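PDB 2YMZ: galectin 2, which probably binds beta-galactoside-type carbohydrates as a prototype galectin, a lectin built as a beta-sandwich and assembled here from two chains. Local coordinates for residues N8-S13 with D111-L116; D70-F75 with L96-V102. One frame throughout, in Å; residues are numbered along the deposited sequence.

Interaction 1: residues N8-S13 with D111-L116; sequences NLDWKS and DKISYL
Segments 8-13 and 111-116 run roughly antiparallel, their end-to-end directions 131° apart, and are joined by one antiparallel hydrogen-bonded pair, Trp11 with Ile113. Lys112, extended, sets its CA 4.7 Å from the CA of Lys12 and 3.3 Å from Trp11 O, a CA-H...O contact; its NZ ends 4.1 Å from Asp10 OD1, beyond salt-bridge range, while Lys12 NZ makes a salt bridge to that OD1 at 3.3 Å, its hydrogen bond weak. Ile113 N donates to Trp11 O at 2.7 Å, Trp11 N to Ile113 O at 2.9 Å. This pairing adds the strand 11-12 to the strand 112-120 in the galectin beta-sandwich, and the Trp11 side chain (chi1 t) enters the core between the sheets, its ring edge CE3 4.0 Å from Ile113 CB. Ser114 O accepts from Leu9 N at 2.9 Å; a classic beta bulge sets Ser114 and Tyr115 together opposite Gly35. Tyr115 turns away, its OH hydrogen-bonded to Glu5. Leu116 CB meets Leu9 CD1 at 3.9 Å, and both leucines touch Met17 of strand 16-23.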
loop_
_atom_site.group_PDB
_atom_site.type_symbol
_atom_site.label_atom_id
_atom_site.label_comp_id
_atom_site.label_asym_id
_atom_site.label_seq_id
_atom_site.Cartn_x
_atom_site.Cartn_y
_atom_site.Cartn_z
ATOM N N ASN A 8 7.187 -2.038 -8.372
ATOM C CA ASN A 8 6.666 -1.462 -9.634
ATOM C C ASN A 8 5.942 -0.122 -9.512
ATOM O O ASN A 8 5.043 0.221 -10.332
ATOM C CB ASN A 8 5.763 -2.508 -10.335
ATOM C CG ASN A 8 6.473 -3.849 -10.511
ATOM O OD1 ASN A 8 6.037 -4.921 -10.021
ATOM N ND2 ASN A 8 7.632 -3.775 -11.118
ATOM N N LEU A 9 6.334 0.689 -8.516
ATOM C CA LEU A 9 5.855 2.050 -8.523
ATOM C C LEU A 9 6.595 2.514 -9.779
ATOM O O LEU A 9 7.449 1.827 -10.357
ATOM C CB LEU A 9 6.371 2.863 -7.329
ATOM C CG LEU A 9 5.916 2.651 -5.910
ATOM C CD1 LEU A 9 6.847 3.404 -4.964
ATOM C CD2 LEU A 9 4.508 3.203 -5.769
ATOM N N ASP A 10 6.241 3.652 -10.243
ATOM C CA ASP A 10 6.918 4.094 -11.404
ATOM C C ASP A 10 6.967 5.517 -11.000
ATOM O O ASP A 10 6.418 6.377 -11.670
ATOM C CB ASP A 10 6.000 3.824 -12.635
ATOM C CG ASP A 10 6.492 4.504 -13.902
ATOM O OD1 ASP A 10 7.660 4.896 -13.964
ATOM O OD2 ASP A 10 5.694 4.662 -14.845
ATOM N N TRP A 11 7.594 5.781 -9.829
ATOM C CA TRP A 11 7.538 7.112 -9.282
ATOM C C TRP A 11 8.728 7.924 -9.767
ATOM O O TRP A 11 9.888 7.511 -9.579
ATOM C CB TRP A 11 7.602 7.075 -7.739
ATOM C CG TRP A 11 7.096 8.326 -7.036
ATOM C CD1 TRP A 11 5.953 9.004 -7.284
ATOM C CD2 TRP A 11 7.681 8.940 -5.891
ATOM N NE1 TRP A 11 5.810 10.032 -6.428
ATOM C CE2 TRP A 11 6.854 10.011 -5.536
ATOM C CE3 TRP A 11 8.852 8.694 -5.138
ATOM C CZ2 TRP A 11 7.135 10.855 -4.468
ATOM C CZ3 TRP A 11 9.140 9.549 -4.057
ATOM C CH2 TRP A 11 8.277 10.601 -3.728
ATOM N N LYS A 12 8.437 9.079 -10.364
ATOM C CA LYS A 12 9.476 9.875 -11.026
ATOM C C LYS A 12 9.559 11.271 -10.504
ATOM O O LYS A 12 8.694 11.815 -9.777
ATOM C CB LYS A 12 9.187 9.944 -12.564
ATOM C CG LYS A 12 9.536 8.654 -13.330
ATOM C CD LYS A 12 9.606 8.897 -14.851
ATOM C CE LYS A 12 10.526 7.909 -15.560
ATOM N NZ LYS A 12 9.893 6.576 -15.785
ATOM N N SER A 13 10.575 11.965 -10.988
ATOM C CA SER A 13 10.784 13.259 -10.528
ATOM C C SER A 13 9.571 14.156 -10.767
ATOM O O SER A 13 8.856 14.030 -11.779
ATOM C CB SER A 13 12.050 13.753 -11.238
ATOM O OG SER A 13 12.601 14.749 -10.473
ATOM N N ASP A 111 16.419 7.986 -11.144
ATOM C CA ASP A 111 15.452 8.778 -11.879
ATOM C C ASP A 111 14.039 8.251 -11.701
ATOM O O ASP A 111 13.062 8.933 -12.026
ATOM C CB ASP A 111 15.842 8.902 -13.385
ATOM C CG ASP A 111 15.851 7.554 -14.138
ATOM O OD1 ASP A 111 15.888 6.449 -13.537
ATOM O OD2 ASP A 111 15.860 7.613 -15.389
ATOM N N LYS A 112 13.939 7.033 -11.162
ATOM C CA LYS A 112 12.655 6.410 -10.958
ATOM C C LYS A 112 12.768 5.616 -9.649
ATOM O O LYS A 112 13.745 4.914 -9.431
ATOM C CB LYS A 112 12.367 5.473 -12.149
ATOM C CG LYS A 112 11.145 4.582 -12.032
ATOM C CD LYS A 112 11.301 3.466 -13.076
ATOM C CE LYS A 112 10.306 2.355 -12.821
ATOM N NZ LYS A 112 9.986 1.556 -14.044
ATOM N N ILE A 113 11.732 5.686 -8.842
ATOM C CA ILE A 113 11.644 4.891 -7.625
ATOM C C ILE A 113 10.592 3.813 -7.923
ATOM O O ILE A 113 9.458 4.116 -8.314
ATOM C CB ILE A 113 11.208 5.775 -6.413
ATOM C CG1 ILE A 113 12.267 6.879 -6.097
ATOM C CG2 ILE A 113 10.779 4.917 -5.204
ATOM C CD1 ILE A 113 13.575 6.321 -5.642
ATOM N N SER A 114 10.967 2.568 -7.776
ATOM C CA SER A 114 9.999 1.525 -8.032
ATOM C C SER A 114 9.538 0.763 -6.804
ATOM O O SER A 114 8.579 -0.008 -6.869
ATOM C CB SER A 114 10.533 0.570 -9.100
ATOM O OG SER A 114 11.628 -0.117 -8.575
ATOM N N TYR A 115 10.211 0.960 -5.662
ATOM C CA TYR A 115 9.901 0.135 -4.565
ATOM C C TYR A 115 9.678 1.021 -3.288
ATOM O O TYR A 115 10.412 1.991 -3.075
ATOM C CB TYR A 115 11.141 -0.730 -4.300
ATOM C CG TYR A 115 11.079 -1.540 -3.052
ATOM C CD1 TYR A 115 10.383 -2.731 -3.006
ATOM C CD2 TYR A 115 11.759 -1.094 -1.902
ATOM C CE1 TYR A 115 10.288 -3.442 -1.844
ATOM C CE2 TYR A 115 11.685 -1.805 -0.705
ATOM C CZ TYR A 115 10.973 -2.966 -0.683
ATOM O OH TYR A 115 10.978 -3.741 0.472
ATOM N N LEU A 116 8.670 0.623 -2.479
ATOM C CA LEU A 116 8.419 1.290 -1.184
ATOM C C LEU A 116 8.197 0.210 -0.106
ATOM O O LEU A 116 7.493 -0.763 -0.324
ATOM C CB LEU A 116 7.095 2.079 -1.323
ATOM C CG LEU A 116 6.340 2.633 -0.081
ATOM C CD1 LEU A 116 7.162 3.629 0.736
ATOM C CD2 LEU A 116 5.014 3.282 -0.549
#

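Interaction 2: residues D70-F75 with L96-V102; sequences DKHFNF and LPDGHEV
Two His-carboxylate hydrogen bonds, running in opposite senses between the segments, dominate this contact: His100 NE2 donates to Asp70 OD2 at 2.6 Å, and His72 NE2 to Asp98 OD2 at 2.7 Å with a more bent angle of 134°. Asp98 OD2 also accepts from Asn74 ND2 at 2.7 Å, so one oxygen gathers two side chains of 70-75. The second oxygen of each carboxylate closes an Asx turn, Asp70 OD1 taking His72 N at 2.9 Å and Asp98 OD1 taking His100 N at 2.8 Å. With chi1 t in both, the His72 and His100 rings form an offset stack, centroids 4.1 Å apart and planes at 6°. Each CB lies over the other ring, 3.7 Å from its centroid: His72 CB on His100, His100 CB on His72. The backbones stay apart, with CA-CA distances of 7.3 Å for Asp70-Val102, 7.6 Å for His72-His100 and 7.4 Å for Asn74-Asp98; water 1 spans the gap, accepting from Asp98 N at 3.0 Å and donating weakly to Asn74 O at 3.3 Å. Leu96 to Gly99 make a type I beta turn, closed by Gly99 N to Leu96 O at 2.8 Å, with Gly99 at positive phi (89°). On the buried side of this polar network, Phe75 CZ reaches Leu96 CD2 at 3.9 Å, near Ile54, and Val102 CG2 lies 3.4 Å from Asp70 OD2. Side chains thus join the loop after strand 63-70 to the turn of the hairpin formed by strands 91-95 and 101-105, linking the two sheets of the galectin beta-sandwich at one edge.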
loop_
_atom_site.group_PDB
_atom_site.type_symbol
_atom_site.label_atom_id
_atom_site.label_comp_id
_atom_site.label_asym_id
_atom_site.label_seq_id
_atom_site.Cartn_x
_atom_site.Cartn_y
_atom_site.Cartn_z
ATOM N N ASP A 70 17.856 15.144 11.714
ATOM C CA ASP A 70 17.068 16.375 11.924
ATOM C C ASP A 70 16.380 16.312 13.291
ATOM O O ASP A 70 15.598 15.406 13.576
ATOM C CB ASP A 70 16.088 16.528 10.721
ATOM C CG ASP A 70 15.286 17.818 10.753
ATOM O OD1 ASP A 70 15.040 18.408 11.823
ATOM O OD2 ASP A 70 14.911 18.266 9.664
ATOM N N LYS A 71 16.689 17.314 14.143
ATOM C CA LYS A 71 16.246 17.286 15.527
ATOM C C LYS A 71 14.865 17.934 15.702
ATOM O O LYS A 71 14.308 17.913 16.783
ATOM C CB LYS A 71 17.278 17.968 16.427
ATOM C CG LYS A 71 18.507 17.090 16.538
ATOM C CD LYS A 71 18.176 15.942 17.483
ATOM C CE LYS A 71 17.542 16.393 18.813
ATOM N NZ LYS A 71 17.271 15.280 19.783
ATOM N N HIS A 72 14.276 18.350 14.571
ATOM C CA HIS A 72 12.915 18.932 14.589
ATOM C C HIS A 72 11.946 17.769 14.621
ATOM O O HIS A 72 11.569 17.197 13.567
ATOM C CB HIS A 72 12.662 19.820 13.339
ATOM C CG HIS A 72 11.405 20.631 13.442
ATOM N ND1 HIS A 72 11.419 21.993 13.675
ATOM C CD2 HIS A 72 10.098 20.268 13.431
ATOM C CE1 HIS A 72 10.178 22.445 13.737
ATOM N NE2 HIS A 72 9.355 21.420 13.599
ATOM N N PHE A 73 11.535 17.366 15.816
ATOM C CA PHE A 73 10.854 16.067 15.999
ATOM C C PHE A 73 9.560 16.309 16.759
ATOM O O PHE A 73 9.543 16.467 17.992
ATOM C CB PHE A 73 11.673 15.135 16.913
ATOM C CG PHE A 73 11.171 13.749 16.935
ATOM C CD1 PHE A 73 10.200 13.334 17.847
ATOM C CD2 PHE A 73 11.660 12.821 16.018
ATOM C CE1 PHE A 73 9.719 12.029 17.883
ATOM C CE2 PHE A 73 11.174 11.508 16.065
ATOM C CZ PHE A 73 10.212 11.093 16.986
ATOM N N ASN A 74 8.504 16.354 16.031
ATOM C CA ASN A 74 7.172 16.578 16.594
ATOM C C ASN A 74 6.313 15.415 16.135
ATOM O O ASN A 74 5.354 15.589 15.340
ATOM C CB ASN A 74 6.536 17.867 16.048
ATOM C CG ASN A 74 6.904 19.097 16.870
ATOM O OD1 ASN A 74 7.113 19.013 18.067
ATOM N ND2 ASN A 74 7.064 20.225 16.203
ATOM N N PHE A 75 6.674 14.242 16.606
ATOM C CA PHE A 75 5.869 13.076 16.317
ATOM C C PHE A 75 5.472 12.629 17.644
ATOM O O PHE A 75 6.230 12.757 18.624
ATOM C CB PHE A 75 6.655 11.965 15.599
ATOM C CG PHE A 75 6.866 12.183 14.092
ATOM C CD1 PHE A 75 5.790 12.055 13.218
ATOM C CD2 PHE A 75 8.113 12.510 13.584
ATOM C CE1 PHE A 75 5.968 12.212 11.813
ATOM C CE2 PHE A 75 8.310 12.693 12.178
ATOM C CZ PHE A 75 7.243 12.515 11.306
ATOM N N LEU A 96 6.446 17.605 6.961
ATOM C CA LEU A 96 5.886 17.039 8.193
ATOM C C LEU A 96 4.625 17.818 8.572
ATOM O O LEU A 96 4.408 18.951 8.104
ATOM C CB LEU A 96 6.918 17.102 9.313
ATOM C CG LEU A 96 8.364 16.609 9.097
ATOM C CD1 LEU A 96 9.293 16.774 10.303
ATOM C CD2 LEU A 96 8.329 15.173 8.624
ATOM N N PRO A 97 3.822 17.253 9.474
ATOM C CA PRO A 97 2.527 17.903 9.874
ATOM C C PRO A 97 2.682 19.344 10.353
ATOM O O PRO A 97 1.870 20.221 9.973
ATOM C CB PRO A 97 2.070 17.030 11.018
ATOM C CG PRO A 97 2.608 15.642 10.646
ATOM C CD PRO A 97 3.981 15.917 10.060
ATOM N N ASP A 98 3.722 19.610 11.150
ATOM C CA ASP A 98 3.959 21.000 11.596
ATOM C C ASP A 98 4.450 21.947 10.501
ATOM O O ASP A 98 4.659 23.103 10.778
ATOM C CB ASP A 98 4.882 21.042 12.794
ATOM C CG ASP A 98 6.272 20.497 12.495
ATOM O OD1 ASP A 98 6.662 20.346 11.290
ATOM O OD2 ASP A 98 6.968 20.200 13.484
ATOM N N GLY A 99 4.622 21.471 9.271
ATOM C CA GLY A 99 5.141 22.320 8.187
ATOM C C GLY A 99 6.670 22.333 8.051
ATOM O O GLY A 99 7.182 22.789 7.044
ATOM N N HIS A 100 7.406 21.793 9.022
ATOM C CA HIS A 100 8.826 21.575 8.814
ATOM C C HIS A 100 9.090 20.666 7.583
ATOM O O HIS A 100 8.354 19.721 7.348
ATOM C CB HIS A 100 9.457 20.955 10.058
ATOM C CG HIS A 100 10.932 20.770 9.927
ATOM N ND1 HIS A 100 11.816 21.835 9.932
ATOM C CD2 HIS A 100 11.692 19.646 9.794
ATOM C CE1 HIS A 100 13.052 21.378 9.795
ATOM N NE2 HIS A 100 13.004 20.055 9.711
ATOM N N GLU A 101 10.166 20.940 6.849
ATOM C CA GLU A 101 10.590 20.137 5.698
ATOM C C GLU A 101 11.935 19.516 5.975
ATOM O O GLU A 101 12.878 20.188 6.448
ATOM C CB GLU A 101 10.670 21.036 4.447
ATOM C CG GLU A 101 9.285 21.543 4.058
ATOM C CD GLU A 101 9.336 22.480 2.882
ATOM O OE1 GLU A 101 10.405 23.075 2.668
ATOM O OE2 GLU A 101 8.317 22.602 2.187
ATOM N N VAL A 102 12.008 18.206 5.788
ATOM C CA VAL A 102 13.275 17.521 5.824
ATOM C C VAL A 102 13.719 17.317 4.410
ATOM O O VAL A 102 12.985 16.754 3.575
ATOM C CB VAL A 102 13.145 16.176 6.555
ATOM C CG1 VAL A 102 14.501 15.435 6.567
ATOM C CG2 VAL A 102 12.614 16.420 7.950
HETATM O O HOH W 1 5.270 17.491 12.595
#

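From the N terminus the chain leaves strand 2-6 and enters interaction 1 at 8-13, whose partner 111-116 comes only after 97 intervening residues. Within that long excursion lie strands of both sheets and the whole of interaction 2, where 70-75 meets 96-102 after strands 80-88 and 91-95; the two closures are therefore nested, not crossed. Strand 101-105 then leads on to strand 112-120, which completes the outer closure. The centres lie about 24 Å apart on opposite sides of the chain's centre, without touching. Interaction 1 brings N- and C-terminal parts of the domain together by backbone pairing, whereas interaction 2 ties one sheet's edge to the other through side chains.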